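PDB 3OG2: beta-galactosidase from Trichoderma reesei, which probably hydrolyses terminal non-reducing beta-D-galactose residues in beta-D-galactosides, as a family 35 glycoside hydrolase. Local coordinates for residues A[696-701]-A[805-810]. Residues are numbered along the deposited sequence; the frame is centred on the assembly and turned at random.
Sequences KTPVSL and LDYALT
Two first torsions bring Thr697 and Tyr807 together: CG2 of Thr697 lies anti to its carbonyl carbon, and CG of Tyr807 sits between its own backbone N and carbonyl carbon (chi1 66°). The side chains cross at about a right angle, with the methyl CG2 of Thr697 3.6 Å from CD2 of Tyr807 and equally close to CA of Asp806. Leu701 comes from the opposite side of the ring plane, its CD1 3.8 Å from Tyr807 CE2, while Pro698 approaches tip to tip, its CD 3.6 Å from Tyr807 OH. All three approach the ring obliquely. Tyr807 OH is hydrogen-bonded to NE1 of Trp821 on strand 820-824, whose indole meets the tyrosine ring at a steep angle.

The other branch of Thr697 serves its own loop: OG1 donates to Val699 O over 2.6 Å, tilted 31° from the carbonyl plane, and holds the turn through Pro698. No direct hydrogen bond crosses between 696-701 and 805-810. Instead a water accepts from Lys696 N, donates to Leu805 O at 2.8 Å, and gives a weak bond to Thr697 OG1. Beside it Lys696 crosses the Asp806 side chain at about a right angle, CB to CG 3.9 Å, but NZ remains 5.2 Å from OD2, and any attraction between the charges is probably modest.

Strand 803-811 is outermost in a three-stranded antiparallel sheet in a beta-rich domain, and Leu805 and Asp806 form a classic beta bulge opposite Ser731 of strand 726-733. The loop leading to strand 713-720 thus packs against this outermost strand close to its bulge. The chemistry is chiefly apolar, with methyl, methylene and aromatic groups in van der Waals contact, and the water supplies a polar link between the two segments, next to the Leu701-Ile804 backbone bond.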
loop_
_atom_site.group_PDB
_atom_site.type_symbol
_atom_site.label_atom_id
_atom_site.label_comp_id
_atom_site.label_asym_id
_atom_site.label_seq_id
_atom_site.Cartn_x
_atom_site.Cartn_y
_atom_site.Cartn_z
ATOM N N LYS A 696 2.955 -37.392 -8.513
ATOM C CA LYS A 696 2.578 -38.617 -7.822
ATOM C C LYS A 696 1.477 -39.378 -8.565
ATOM O O LYS A 696 1.154 -40.510 -8.275
ATOM C CB LYS A 696 2.122 -38.262 -6.415
ATOM C CG LYS A 696 3.248 -37.579 -5.628
ATOM C CD LYS A 696 2.795 -37.296 -4.192
ATOM C CE LYS A 696 3.979 -36.913 -3.291
ATOM N NZ LYS A 696 3.583 -36.626 -1.898
ATOM N N THR A 697 0.861 -38.725 -9.553
ATOM C CA THR A 697 -0.289 -39.218 -10.257
ATOM C C THR A 697 0.121 -39.601 -11.676
ATOM O O THR A 697 1.138 -39.103 -12.168
ATOM C CB THR A 697 -1.394 -38.152 -10.284
ATOM O OG1 THR A 697 -0.811 -36.925 -10.760
ATOM C CG2 THR A 697 -1.971 -37.901 -8.900
ATOM N N PRO A 698 -0.643 -40.452 -12.335
ATOM C CA PRO A 698 -0.272 -40.849 -13.712
ATOM C C PRO A 698 -0.387 -39.727 -14.735
ATOM O O PRO A 698 0.246 -39.814 -15.782
ATOM C CB PRO A 698 -1.243 -41.972 -14.033
ATOM C CG PRO A 698 -2.248 -42.077 -12.966
ATOM C CD PRO A 698 -1.843 -41.155 -11.853
ATOM N N VAL A 699 -1.189 -38.707 -14.479
ATOM C CA VAL A 699 -1.257 -37.501 -15.314
ATOM C C VAL A 699 -1.161 -36.307 -14.401
ATOM O O VAL A 699 -1.486 -36.400 -13.211
ATOM C CB VAL A 699 -2.558 -37.365 -16.101
ATOM C CG1 VAL A 699 -2.593 -38.470 -17.168
ATOM C CG2 VAL A 699 -3.804 -37.436 -15.184
ATOM N N SER A 700 -0.679 -35.181 -14.903
ATOM C CA SER A 700 -0.678 -33.956 -14.109
ATOM C C SER A 700 -2.100 -33.474 -13.856
ATOM O O SER A 700 -2.910 -33.371 -14.794
ATOM C CB SER A 700 0.077 -32.856 -14.879
ATOM O OG SER A 700 -0.010 -31.678 -14.072
ATOM N N LEU A 701 -2.365 -33.125 -12.608
ATOM C CA LEU A 701 -3.605 -32.439 -12.217
ATOM C C LEU A 701 -3.278 -31.117 -11.565
ATOM O O LEU A 701 -3.970 -30.670 -10.648
ATOM C CB LEU A 701 -4.427 -33.370 -11.312
ATOM C CG LEU A 701 -4.825 -34.684 -12.015
ATOM C CD1 LEU A 701 -5.440 -35.628 -10.989
ATOM C CD2 LEU A 701 -5.790 -34.476 -13.155
ATOM N N LEU A 805 -2.960 -33.160 -5.903
ATOM C CA LEU A 805 -1.576 -33.631 -5.757
ATOM C C LEU A 805 -1.495 -35.129 -5.873
ATOM O O LEU A 805 -0.432 -35.648 -6.265
ATOM C CB LEU A 805 -1.074 -33.254 -4.335
ATOM C CG LEU A 805 -1.027 -31.769 -4.053
ATOM C CD1 LEU A 805 -0.477 -31.540 -2.648
ATOM C CD2 LEU A 805 -0.175 -31.074 -5.093
ATOM N N ASP A 806 -2.510 -35.859 -5.429
ATOM C CA ASP A 806 -2.425 -37.311 -5.398
ATOM C C ASP A 806 -3.835 -37.819 -5.215
ATOM O O ASP A 806 -4.731 -37.109 -4.719
ATOM C CB ASP A 806 -1.581 -37.807 -4.206
ATOM C CG ASP A 806 -1.053 -39.210 -4.383
ATOM O OD1 ASP A 806 -1.316 -39.829 -5.437
ATOM O OD2 ASP A 806 -0.332 -39.674 -3.483
ATOM N N TYR A 807 -4.077 -39.056 -5.591
ATOM C CA TYR A 807 -5.341 -39.724 -5.336
ATOM C C TYR A 807 -5.129 -41.230 -5.411
ATOM O O TYR A 807 -4.181 -41.711 -5.992
ATOM C CB TYR A 807 -6.408 -39.304 -6.357
ATOM C CG TYR A 807 -6.143 -39.726 -7.775
ATOM C CD1 TYR A 807 -6.590 -40.966 -8.294
ATOM C CD2 TYR A 807 -5.445 -38.892 -8.640
ATOM C CE1 TYR A 807 -6.350 -41.373 -9.584
ATOM C CE2 TYR A 807 -5.198 -39.266 -9.954
ATOM C CZ TYR A 807 -5.640 -40.490 -10.397
ATOM O OH TYR A 807 -5.410 -40.831 -11.699
ATOM N N ALA A 808 -6.126 -41.929 -4.893
ATOM C CA ALA A 808 -6.118 -43.387 -5.030
ATOM C C ALA A 808 -7.590 -43.799 -4.950
ATOM O O ALA A 808 -8.300 -43.364 -4.029
ATOM C CB ALA A 808 -5.336 -44.084 -3.939
ATOM N N LEU A 809 -8.027 -44.595 -5.869
ATOM C CA LEU A 809 -9.401 -45.122 -5.839
ATOM C C LEU A 809 -9.260 -46.638 -5.790
ATOM O O LEU A 809 -8.616 -47.217 -6.683
ATOM C CB LEU A 809 -10.131 -44.687 -7.105
ATOM C CG LEU A 809 -11.600 -45.162 -7.147
ATOM C CD1 LEU A 809 -12.428 -44.650 -5.975
ATOM C CD2 LEU A 809 -12.230 -44.703 -8.464
ATOM N N THR A 810 -9.837 -47.278 -4.787
ATOM C CA THR A 810 -9.631 -48.706 -4.613
ATOM C C THR A 810 -10.997 -49.391 -4.471
ATOM O O THR A 810 -11.933 -48.827 -3.890
ATOM C CB THR A 810 -8.735 -49.032 -3.391
ATOM O OG1 THR A 810 -9.254 -48.292 -2.268
ATOM C CG2 THR A 810 -7.277 -48.623 -3.565
HETATM O O HOH W 1 1.097 -35.267 -8.553
#